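Local coordinates for protein glycerate 2-kinase (Pyrococcus horikoshii, PDB 1X3L) that catalyses the ATP-dependent, magnesium-assisted phosphorylation of D-glycerate to 2-phosphoglycerate, and can also take other nucleotides or pyrophosphate as phosphate donor, at residues K340-Q345 / D371-A377; I362-D368 / N424-I430; L116-E121 / L181-G187; F318-V322 / A431-K436. One frame throughout, in Å; residues are numbered along the deposited sequence.

Contact 1: K340-Q345 / D371-A377; sequences KGGPNQ and DGPTDAA
The carboxylate of Asp371, in an irregular loop, receives the first turn of helix 343-351, whose N-cap position is Gly342. With chi1 t, Asp371 OD1 accepts Asn344 N (3.0 Å) and Asp371 OD2 accepts Gln345 N (2.9 Å), the pattern of a helix N-terminus whose exposed amides are met by an aspartate of another segment. Gln345 (chi1 m, chi2 t) folds back so that Gln345 NE2 also donates to Asp371 OD2 (3.0 Å); Asn344 ND2 reaches Asp371 OD1 only weakly (3.1 Å), its stronger acceptor being Ser427. Gly342 and Gly372 come within 3.8 Å, CA to CA, and a CB on either would clash; phi is positive (68°) at Gly372, and Gly372 CA-H points at Gly341 O (3.5 Å). Pro373 centres an inverse gamma turn. Asp371 O takes a bond from Thr374 OG1 (2.9 Å), which accepts Ala376 N (3.2 Å) in an ST turn. A water accepts from Lys340 NZ (2.8 Å) and Asp375 N (2.9 Å). Lys340 and Gln345 touch helix 405-411, and Asn344 strand 359-366.

Contact 2: I362-D368 / N424-I430; sequences IVAFDTD and NVNSIVI
Strands 362-366 and 427-430 run antiparallel (174°), their axes 4.6 Å apart at closest. Val363-Ile430 and Phe365-Ile428 are hydrogen-bonded pairs: Val363 N to Ile430 O 3.0 Å, Ile430 N to Val363 O 2.8 Å, and Phe365 N to Ile428 O and Ile428 N to Phe365 O 3.0 Å. Ala364-Val429 and Asp366-Ser427 are non-hydrogen-bonded. Beyond, Thr367 N donates to Asn426 O at 2.9 Å and Thr367 OG1 (chi1 p) to Asn426 O at 2.6 Å, while Thr367 OG1 accepts Val425 N at 2.8 Å. Asp366 OD1 and Asn424 OD1 each close an Asx turn, to Asp368 N (3.2 Å) and Asn426 N (3.1 Å), and lie 2.6 and 2.7 Å from one water O. Among apolar contacts, Val363 CG1 meets Ile430 CB at 3.6 Å, and Ile430 CD1 lies at the Phe365 ring edge, 4.1 Å from CE2. In this mixed beta sheet of an alpha/beta domain, strand 427-435 lies between 359-366 and 322-328; helices 6-20 and 268-281 cover the Phe365-Ile428 face, helix 343-351 Ala364 on the other.

Contact 3: L116-E121 / L181-G187; sequences LNRARE and LAKMIKG
Leu116, late in helix 103-118, supplies the apolar centre. Its side chain (chi1 m, chi2 t) points toward segment 181-187, a weakly bonded helix at about 181-183: Leu116 CD1 lies 3.7 Å from both Leu181 CD1 and Met184 CB, and Leu116 CD2 3.8 Å from Ile185 CG1. The CA atoms of Leu116 and Ile185 are 5.9 Å apart, those of Glu121 and Gly187 3.7 Å. Ala119 leaves helical geometry, and Lys186 (chi1 m, the rest t) stretches along the turn, CD 3.5 Å from Ala119 O and over one face of the Arg120 guanidinium. Lys186 NZ hydrogen-bonds weakly to Asn117 O (3.3 Å), which Arg120 NH2 approaches at a very short 2.4 Å; the like-charged Lys186 NZ and Arg120 NH2 are modelled only 2.7 Å apart. Water bridges the backbones: one molecule donates to Leu116 O (2.8 Å) and Ala119 O (3.1 Å) while accepting from Lys186 N (3.0 Å). Glu121 CA approaches Lys186 O at 3.3 Å and Gly187 CA lies 3.4 Å from Arg120 O, with which a CB would clash. The two helix-to-strand connections pack side by side at the N-terminal ends of strands 124-129 and 188-194 in the parallel beta sheet (order 3-2-1-4-5-6) of a Rossmann-like alpha/beta domain.

Contact 4: F318-V322 / A431-K436; sequences FEPPV and AIVTSK
The chain leading into strand 322-328 runs antiparallel to the last part of strand 427-435, pairing at the end of two inner neighbouring strands in the mixed beta sheet of an alpha/beta domain. Val322 and Val433 form a hydrogen-bonded pair with CA atoms 5.3 Å apart: Val322 N donates to Val433 O at 2.8 Å, and Val433 N to Val322 O at 2.9 Å. CA-H contacts accompany these bonds, Pro321 CA lying 3.1 Å from Val433 O and Ile432 CA 3.5 Å from Val322 O. Beyond this pair the regular ladder gives way to two prolines, which have no amide hydrogen to donate; the peptide bond before Pro321 is cis, and Pro321 and Thr434 still stand 4.2 Å apart, CA to CA. The side chains of Val322 (chi1 p) and Val433 (chi1 t) share one face, with Val322 CG1 4.0 Å from Val433 CB. Pro320 points toward segment 431-436, its CG 3.7 Å from Val433 CG1, and these three residues also touch Ile311 of helix 297-314, which covers that face. Farther out, Pro320 CD rests 3.5 Å from Lys436 CG. The charged ends stay beyond salt-bridge range, with Glu319 OE1 4.2 Å from Lys436 NZ.

Contacts 1, 2 and 4 share one alpha/beta domain, whereas contact 3 belongs to the other, its centre about 38 Å from that of contact 2 and 52 Å from that of contact 4. Strand 427-435 serves contacts 2 and 4 in succession, pairing with strand 359-366 and then with the start of 322-328; their centres are about 20 Å apart. Contact 1 meets the end of contact 2 nearer the other domain, through Asn344 ND2 to Ser427 OG (3.0 Å) and Asp366 N to Ala377 O (2.9 Å). At that end the Asn424 side chain lies about 6 Å from that of Lys58, a substrate-binding residue inferred from relatives, placing contact 2 beside the probable active site.

Contact 1: K340-Q345 / D371-A377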
# COMPACT_ATOMS: atom_id res chain seq x y z
N LYS A 340 12.07 -18.53 13.92
CA LYS A 340 11.14 -17.43 14.10
C LYS A 340 11.80 -16.13 13.64
O LYS A 340 12.96 -15.87 13.97
CB LYS A 340 10.75 -17.32 15.58
CG LYS A 340 9.43 -16.60 15.86
CD LYS A 340 9.15 -16.56 17.37
CE LYS A 340 7.69 -16.23 17.67
NZ LYS A 340 7.24 -14.94 17.08
N GLY A 341 11.08 -15.32 12.86
CA GLY A 341 11.65 -14.08 12.38
C GLY A 341 10.95 -13.54 11.15
O GLY A 341 9.85 -13.98 10.81
N GLY A 342 11.59 -12.57 10.48
CA GLY A 342 11.02 -11.96 9.29
C GLY A 342 12.02 -11.09 8.55
O GLY A 342 13.14 -10.91 9.03
N PRO A 343 11.65 -10.49 7.40
CA PRO A 343 12.54 -9.63 6.61
C PRO A 343 13.23 -8.51 7.38
O PRO A 343 14.46 -8.49 7.49
CB PRO A 343 11.62 -9.09 5.52
CG PRO A 343 10.57 -10.16 5.38
CD PRO A 343 10.29 -10.53 6.82
N ASN A 344 12.45 -7.58 7.92
CA ASN A 344 13.02 -6.44 8.64
C ASN A 344 13.86 -6.87 9.85
O ASN A 344 14.87 -6.27 10.18
CB ASN A 344 11.87 -5.54 9.09
CG ASN A 344 11.30 -4.85 7.88
OD1 ASN A 344 11.99 -4.18 7.13
ND2 ASN A 344 9.98 -5.03 7.70
N GLN A 345 13.46 -7.94 10.52
CA GLN A 345 14.26 -8.42 11.64
C GLN A 345 15.61 -8.92 11.12
O GLN A 345 16.64 -8.74 11.78
CB GLN A 345 13.54 -9.56 12.37
CG GLN A 345 12.28 -9.10 13.10
CD GLN A 345 11.43 -10.27 13.52
OE1 GLN A 345 11.81 -11.05 14.39
NE2 GLN A 345 10.26 -10.40 12.89
N ASP A 371 5.98 -8.55 10.87
CA ASP A 371 7.16 -8.86 10.06
C ASP A 371 7.32 -10.38 10.16
O ASP A 371 7.60 -10.91 11.23
CB ASP A 371 8.36 -8.14 10.66
CG ASP A 371 9.62 -8.29 9.83
OD1 ASP A 371 9.60 -7.94 8.63
OD2 ASP A 371 10.64 -8.74 10.40
N GLY A 372 7.13 -11.07 9.04
CA GLY A 372 7.22 -12.52 9.07
C GLY A 372 6.05 -13.04 9.89
O GLY A 372 5.11 -12.29 10.15
N PRO A 373 6.08 -14.32 10.32
CA PRO A 373 4.98 -14.88 11.12
C PRO A 373 5.18 -14.56 12.61
O PRO A 373 5.21 -15.46 13.45
CB PRO A 373 5.10 -16.37 10.84
CG PRO A 373 6.60 -16.55 10.79
CD PRO A 373 7.05 -15.36 9.94
N THR A 374 5.33 -13.27 12.92
CA THR A 374 5.53 -12.85 14.30
C THR A 374 4.71 -11.60 14.58
O THR A 374 4.12 -11.01 13.67
CB THR A 374 7.00 -12.51 14.59
OG1 THR A 374 7.30 -11.20 14.09
CG2 THR A 374 7.93 -13.52 13.92
N ASP A 375 4.69 -11.19 15.84
CA ASP A 375 3.95 -10.00 16.25
C ASP A 375 4.80 -8.73 16.26
O ASP A 375 4.30 -7.64 16.57
CB ASP A 375 3.32 -10.23 17.62
CG ASP A 375 2.18 -11.23 17.57
OD1 ASP A 375 1.26 -11.03 16.74
OD2 ASP A 375 2.20 -12.21 18.35
N ALA A 376 6.08 -8.88 15.92
CA ALA A 376 6.99 -7.73 15.86
C ALA A 376 6.88 -7.09 14.49
O ALA A 376 6.61 -7.77 13.50
CB ALA A 376 8.42 -8.19 16.10
N ALA A 377 7.09 -5.78 14.42
CA ALA A 377 7.04 -5.07 13.15
C ALA A 377 8.42 -5.05 12.49
O ALA A 377 8.55 -4.79 11.29
CB ALA A 377 6.54 -3.66 13.35
O HOH W 1 5.66 -12.84 17.99

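Contact 2: I362-D368 / N424-I430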
# COMPACT_ATOMS: atom_id res chain seq x y z
N ILE A 362 20.08 1.51 13.29
CA ILE A 362 19.33 1.05 12.13
C ILE A 362 18.04 0.45 12.64
O ILE A 362 18.04 -0.44 13.49
CB ILE A 362 20.08 -0.03 11.31
CG1 ILE A 362 21.24 0.61 10.53
CG2 ILE A 362 19.11 -0.69 10.33
CD1 ILE A 362 22.06 -0.38 9.72
N VAL A 363 16.92 0.96 12.13
CA VAL A 363 15.63 0.41 12.51
C VAL A 363 14.91 0.08 11.21
O VAL A 363 14.75 0.94 10.34
CB VAL A 363 14.81 1.40 13.38
CG1 VAL A 363 14.63 2.73 12.68
CG2 VAL A 363 13.45 0.79 13.72
N ALA A 364 14.53 -1.19 11.06
CA ALA A 364 13.82 -1.65 9.86
C ALA A 364 12.46 -2.16 10.33
O ALA A 364 12.39 -2.98 11.23
CB ALA A 364 14.60 -2.78 9.19
N PHE A 365 11.39 -1.67 9.71
CA PHE A 365 10.06 -2.08 10.13
C PHE A 365 9.04 -2.11 9.01
O PHE A 365 9.16 -1.38 8.03
CB PHE A 365 9.57 -1.14 11.24
CG PHE A 365 9.42 0.29 10.79
CD1 PHE A 365 8.16 0.82 10.51
CD2 PHE A 365 10.53 1.10 10.62
CE1 PHE A 365 8.02 2.14 10.08
CE2 PHE A 365 10.40 2.42 10.19
CZ PHE A 365 9.14 2.94 9.92
N ASP A 366 8.03 -2.95 9.17
CA ASP A 366 6.96 -3.07 8.19
C ASP A 366 5.82 -2.20 8.73
O ASP A 366 5.39 -2.38 9.87
CB ASP A 366 6.49 -4.53 8.10
CG ASP A 366 5.75 -4.83 6.81
OD1 ASP A 366 4.86 -4.04 6.44
OD2 ASP A 366 6.07 -5.86 6.18
N THR A 367 5.35 -1.26 7.93
CA THR A 367 4.28 -0.36 8.38
C THR A 367 2.95 -1.05 8.65
O THR A 367 2.05 -0.42 9.20
CB THR A 367 4.05 0.80 7.38
OG1 THR A 367 3.73 0.27 6.09
CG2 THR A 367 5.30 1.68 7.28
N ASP A 368 2.80 -2.32 8.27
CA ASP A 368 1.53 -2.98 8.55
C ASP A 368 1.51 -3.59 9.94
O ASP A 368 0.52 -4.20 10.35
CB ASP A 368 1.17 -4.04 7.49
CG ASP A 368 2.08 -5.25 7.52
OD1 ASP A 368 2.74 -5.51 8.55
OD2 ASP A 368 2.12 -5.97 6.50
N ASN A 424 -0.85 0.17 5.72
CA ASN A 424 0.16 -0.64 5.06
C ASN A 424 0.74 0.02 3.82
O ASN A 424 0.09 0.09 2.77
CB ASN A 424 -0.42 -2.01 4.69
CG ASN A 424 0.58 -2.87 3.92
OD1 ASN A 424 1.79 -2.69 4.02
ND2 ASN A 424 0.06 -3.83 3.16
N VAL A 425 1.96 0.52 3.95
CA VAL A 425 2.66 1.13 2.82
C VAL A 425 4.02 0.46 2.73
O VAL A 425 5.01 1.07 2.31
CB VAL A 425 2.81 2.67 2.99
CG1 VAL A 425 1.43 3.32 2.95
CG2 VAL A 425 3.52 3.00 4.28
N ASN A 426 4.05 -0.80 3.13
CA ASN A 426 5.23 -1.68 3.12
C ASN A 426 6.31 -1.26 4.14
O ASN A 426 6.03 -0.67 5.17
CB ASN A 426 5.81 -1.68 1.71
CG ASN A 426 4.89 -2.44 0.79
OD1 ASN A 426 4.38 -3.51 1.11
ND2 ASN A 426 4.68 -1.86 -0.41
N SER A 427 7.56 -1.59 3.86
CA SER A 427 8.62 -1.37 4.84
C SER A 427 9.60 -0.22 4.62
O SER A 427 9.81 0.23 3.50
CB SER A 427 9.42 -2.66 5.02
OG SER A 427 8.58 -3.71 5.45
N ILE A 428 10.21 0.21 5.72
CA ILE A 428 11.18 1.28 5.70
C ILE A 428 12.34 0.98 6.63
O ILE A 428 12.16 0.44 7.72
CB ILE A 428 10.57 2.62 6.16
CG1 ILE A 428 9.39 2.99 5.26
CG2 ILE A 428 11.64 3.71 6.14
CD1 ILE A 428 8.59 4.19 5.75
N VAL A 429 13.54 1.32 6.17
CA VAL A 429 14.74 1.14 6.96
C VAL A 429 15.29 2.54 7.21
O VAL A 429 15.50 3.31 6.27
CB VAL A 429 15.84 0.35 6.22
CG1 VAL A 429 17.04 0.17 7.14
CG2 VAL A 429 15.30 -1.02 5.79
N ILE A 430 15.51 2.88 8.47
CA ILE A 430 16.05 4.19 8.79
C ILE A 430 17.45 3.98 9.36
O ILE A 430 17.61 3.23 10.33
CB ILE A 430 15.20 4.93 9.83
CG1 ILE A 430 13.76 5.08 9.32
CG2 ILE A 430 15.80 6.30 10.12
CD1 ILE A 430 12.81 5.76 10.34
O HOH W 2 3.55 -4.70 4.26

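Contact 3: L116-E121 / L181-G187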
# COMPACT_ATOMS: atom_id res chain seq x y z
N LEU A 116 -23.61 7.26 -8.18
CA LEU A 116 -23.09 7.95 -9.35
C LEU A 116 -24.20 8.29 -10.34
O LEU A 116 -24.06 9.20 -11.17
CB LEU A 116 -22.01 7.11 -10.04
CG LEU A 116 -20.72 6.93 -9.24
CD1 LEU A 116 -19.76 6.02 -10.01
CD2 LEU A 116 -20.09 8.29 -8.99
N ASN A 117 -25.30 7.57 -10.26
CA ASN A 117 -26.42 7.84 -11.14
C ASN A 117 -27.11 9.11 -10.66
O ASN A 117 -27.60 9.91 -11.46
CB ASN A 117 -27.41 6.67 -11.13
CG ASN A 117 -28.57 6.89 -12.07
OD1 ASN A 117 -28.38 7.06 -13.28
ND2 ASN A 117 -29.79 6.90 -11.53
N ARG A 118 -27.11 9.31 -9.34
CA ARG A 118 -27.72 10.47 -8.72
C ARG A 118 -26.85 11.73 -8.75
O ARG A 118 -27.37 12.84 -8.81
CB ARG A 118 -28.09 10.14 -7.27
CG ARG A 118 -28.64 11.33 -6.49
CD ARG A 118 -28.83 10.97 -5.02
NE ARG A 118 -29.19 12.14 -4.23
CZ ARG A 118 -29.29 12.14 -2.90
NH1 ARG A 118 -29.06 11.03 -2.22
NH2 ARG A 118 -29.61 13.26 -2.26
N ALA A 119 -25.53 11.56 -8.70
CA ALA A 119 -24.63 12.71 -8.72
C ALA A 119 -24.72 13.44 -10.07
O ALA A 119 -24.72 12.81 -11.12
CB ALA A 119 -23.19 12.27 -8.47
N ARG A 120 -24.79 14.77 -10.02
CA ARG A 120 -24.91 15.59 -11.22
C ARG A 120 -23.58 16.17 -11.71
O ARG A 120 -22.57 16.10 -11.01
CB ARG A 120 -25.90 16.74 -10.98
CG ARG A 120 -27.33 16.30 -10.66
CD ARG A 120 -27.97 15.56 -11.83
NE ARG A 120 -27.72 14.12 -11.79
CZ ARG A 120 -27.87 13.30 -12.82
NH1 ARG A 120 -28.27 13.76 -14.00
NH2 ARG A 120 -27.63 12.00 -12.67
N GLU A 121 -23.59 16.74 -12.91
CA GLU A 121 -22.39 17.31 -13.49
C GLU A 121 -21.78 18.42 -12.64
O GLU A 121 -20.64 18.82 -12.86
CB GLU A 121 -22.68 17.88 -14.89
CG GLU A 121 -23.09 16.85 -15.94
CD GLU A 121 -24.46 16.23 -15.68
OE1 GLU A 121 -25.28 16.87 -15.00
OE2 GLU A 121 -24.71 15.11 -16.18
N LEU A 181 -15.29 2.81 -13.37
CA LEU A 181 -16.00 3.53 -12.31
C LEU A 181 -15.88 5.03 -12.60
O LEU A 181 -16.86 5.77 -12.51
CB LEU A 181 -15.41 3.21 -10.93
CG LEU A 181 -16.18 3.75 -9.72
CD1 LEU A 181 -17.53 3.04 -9.60
CD2 LEU A 181 -15.36 3.53 -8.45
N ALA A 182 -14.68 5.47 -12.95
CA ALA A 182 -14.44 6.87 -13.25
C ALA A 182 -15.28 7.33 -14.46
O ALA A 182 -15.69 8.48 -14.52
CB ALA A 182 -12.97 7.12 -13.53
N LYS A 183 -15.52 6.43 -15.41
CA LYS A 183 -16.31 6.79 -16.58
C LYS A 183 -17.77 7.07 -16.22
O LYS A 183 -18.49 7.69 -16.99
CB LYS A 183 -16.26 5.68 -17.63
CG LYS A 183 -14.92 5.54 -18.33
CD LYS A 183 -14.94 4.43 -19.38
CE LYS A 183 -15.87 4.76 -20.54
NZ LYS A 183 -15.84 3.70 -21.59
N MET A 184 -18.18 6.61 -15.04
CA MET A 184 -19.56 6.80 -14.58
C MET A 184 -19.78 8.10 -13.81
O MET A 184 -20.91 8.43 -13.47
CB MET A 184 -19.98 5.62 -13.69
CG MET A 184 -19.94 4.27 -14.38
SD MET A 184 -20.29 2.91 -13.24
CE MET A 184 -22.06 2.68 -13.55
N ILE A 185 -18.70 8.83 -13.53
CA ILE A 185 -18.82 10.09 -12.79
C ILE A 185 -19.22 11.23 -13.72
O ILE A 185 -18.48 11.61 -14.62
CB ILE A 185 -17.48 10.44 -12.11
CG1 ILE A 185 -17.09 9.33 -11.11
CG2 ILE A 185 -17.59 11.77 -11.40
CD1 ILE A 185 -15.71 9.52 -10.50
N LYS A 186 -20.41 11.79 -13.49
CA LYS A 186 -20.92 12.87 -14.32
C LYS A 186 -20.34 14.23 -13.94
O LYS A 186 -20.25 15.13 -14.78
CB LYS A 186 -22.45 12.92 -14.24
CG LYS A 186 -23.12 11.61 -14.61
CD LYS A 186 -24.64 11.69 -14.47
CE LYS A 186 -25.27 10.32 -14.69
NZ LYS A 186 -26.76 10.35 -14.65
N GLY A 187 -19.95 14.38 -12.68
CA GLY A 187 -19.39 15.64 -12.23
C GLY A 187 -17.88 15.63 -12.08
O GLY A 187 -17.14 15.23 -12.99
O HOH W 3 -22.10 11.19 -11.13
O HOH W 4 -23.58 7.51 -13.61
O HOH W 5 -21.00 13.54 -10.09

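Contact 4: F318-V322 / A431-K436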
# COMPACT_ATOMS: atom_id res chain seq x y z
N PHE A 318 28.05 10.83 2.71
CA PHE A 318 27.55 11.98 3.46
C PHE A 318 28.32 12.13 4.77
O PHE A 318 28.83 11.14 5.31
CB PHE A 318 26.07 11.82 3.81
CG PHE A 318 25.20 11.41 2.66
CD1 PHE A 318 24.61 10.15 2.65
CD2 PHE A 318 24.97 12.27 1.60
CE1 PHE A 318 23.79 9.75 1.60
CE2 PHE A 318 24.14 11.89 0.54
CZ PHE A 318 23.55 10.62 0.54
N GLU A 319 28.39 13.35 5.29
CA GLU A 319 29.05 13.62 6.57
C GLU A 319 28.01 13.54 7.69
O GLU A 319 26.91 14.08 7.55
CB GLU A 319 29.64 15.04 6.59
CG GLU A 319 30.84 15.29 5.68
CD GLU A 319 32.12 14.62 6.18
OE1 GLU A 319 32.15 14.16 7.35
OE2 GLU A 319 33.10 14.56 5.41
N PRO A 320 28.34 12.87 8.81
CA PRO A 320 27.36 12.79 9.91
C PRO A 320 27.24 14.21 10.47
O PRO A 320 28.12 15.03 10.25
CB PRO A 320 28.03 11.85 10.91
CG PRO A 320 29.02 11.07 10.08
CD PRO A 320 29.55 12.09 9.12
N PRO A 321 26.15 14.52 11.21
CA PRO A 321 25.02 13.66 11.56
C PRO A 321 24.10 13.52 10.36
O PRO A 321 23.72 14.52 9.75
CB PRO A 321 24.36 14.42 12.71
CG PRO A 321 24.57 15.85 12.31
CD PRO A 321 26.02 15.85 11.82
N VAL A 322 23.73 12.30 10.03
CA VAL A 322 22.89 12.09 8.87
C VAL A 322 21.89 10.97 9.06
O VAL A 322 22.09 10.06 9.87
CB VAL A 322 23.78 11.82 7.64
CG1 VAL A 322 24.61 10.56 7.87
CG2 VAL A 322 22.94 11.70 6.38
N ALA A 431 18.46 4.60 8.76
CA ALA A 431 19.82 4.48 9.25
C ALA A 431 20.28 5.84 9.77
O ALA A 431 20.25 6.84 9.05
CB ALA A 431 20.76 3.99 8.13
N ILE A 432 20.71 5.88 11.02
CA ILE A 432 21.14 7.13 11.62
C ILE A 432 22.60 7.09 12.03
O ILE A 432 23.05 6.14 12.67
CB ILE A 432 20.31 7.47 12.88
CG1 ILE A 432 18.82 7.47 12.54
CG2 ILE A 432 20.74 8.82 13.44
CD1 ILE A 432 17.92 7.55 13.76
N VAL A 433 23.36 8.11 11.64
CA VAL A 433 24.76 8.22 12.04
C VAL A 433 24.88 9.60 12.67
O VAL A 433 24.68 10.62 12.01
CB VAL A 433 25.73 8.11 10.85
CG1 VAL A 433 27.17 8.12 11.35
CG2 VAL A 433 25.46 6.83 10.07
N THR A 434 25.20 9.64 13.96
CA THR A 434 25.30 10.91 14.66
C THR A 434 26.72 11.46 14.71
O THR A 434 26.91 12.66 14.92
CB THR A 434 24.77 10.78 16.10
OG1 THR A 434 25.44 9.70 16.76
CG2 THR A 434 23.27 10.49 16.09
N SER A 435 27.71 10.60 14.51
CA SER A 435 29.09 11.06 14.57
C SER A 435 30.04 10.06 13.93
O SER A 435 29.72 8.88 13.81
CB SER A 435 29.48 11.28 16.03
OG SER A 435 30.82 11.73 16.15
N LYS A 436 31.21 10.54 13.50
CA LYS A 436 32.22 9.68 12.88
C LYS A 436 33.03 8.97 13.96
O LYS A 436 33.00 9.44 15.12
CB LYS A 436 33.15 10.51 12.00
CG LYS A 436 32.49 11.13 10.78
CD LYS A 436 33.46 12.01 10.00
CE LYS A 436 34.66 11.23 9.51
NZ LYS A 436 35.59 12.08 8.71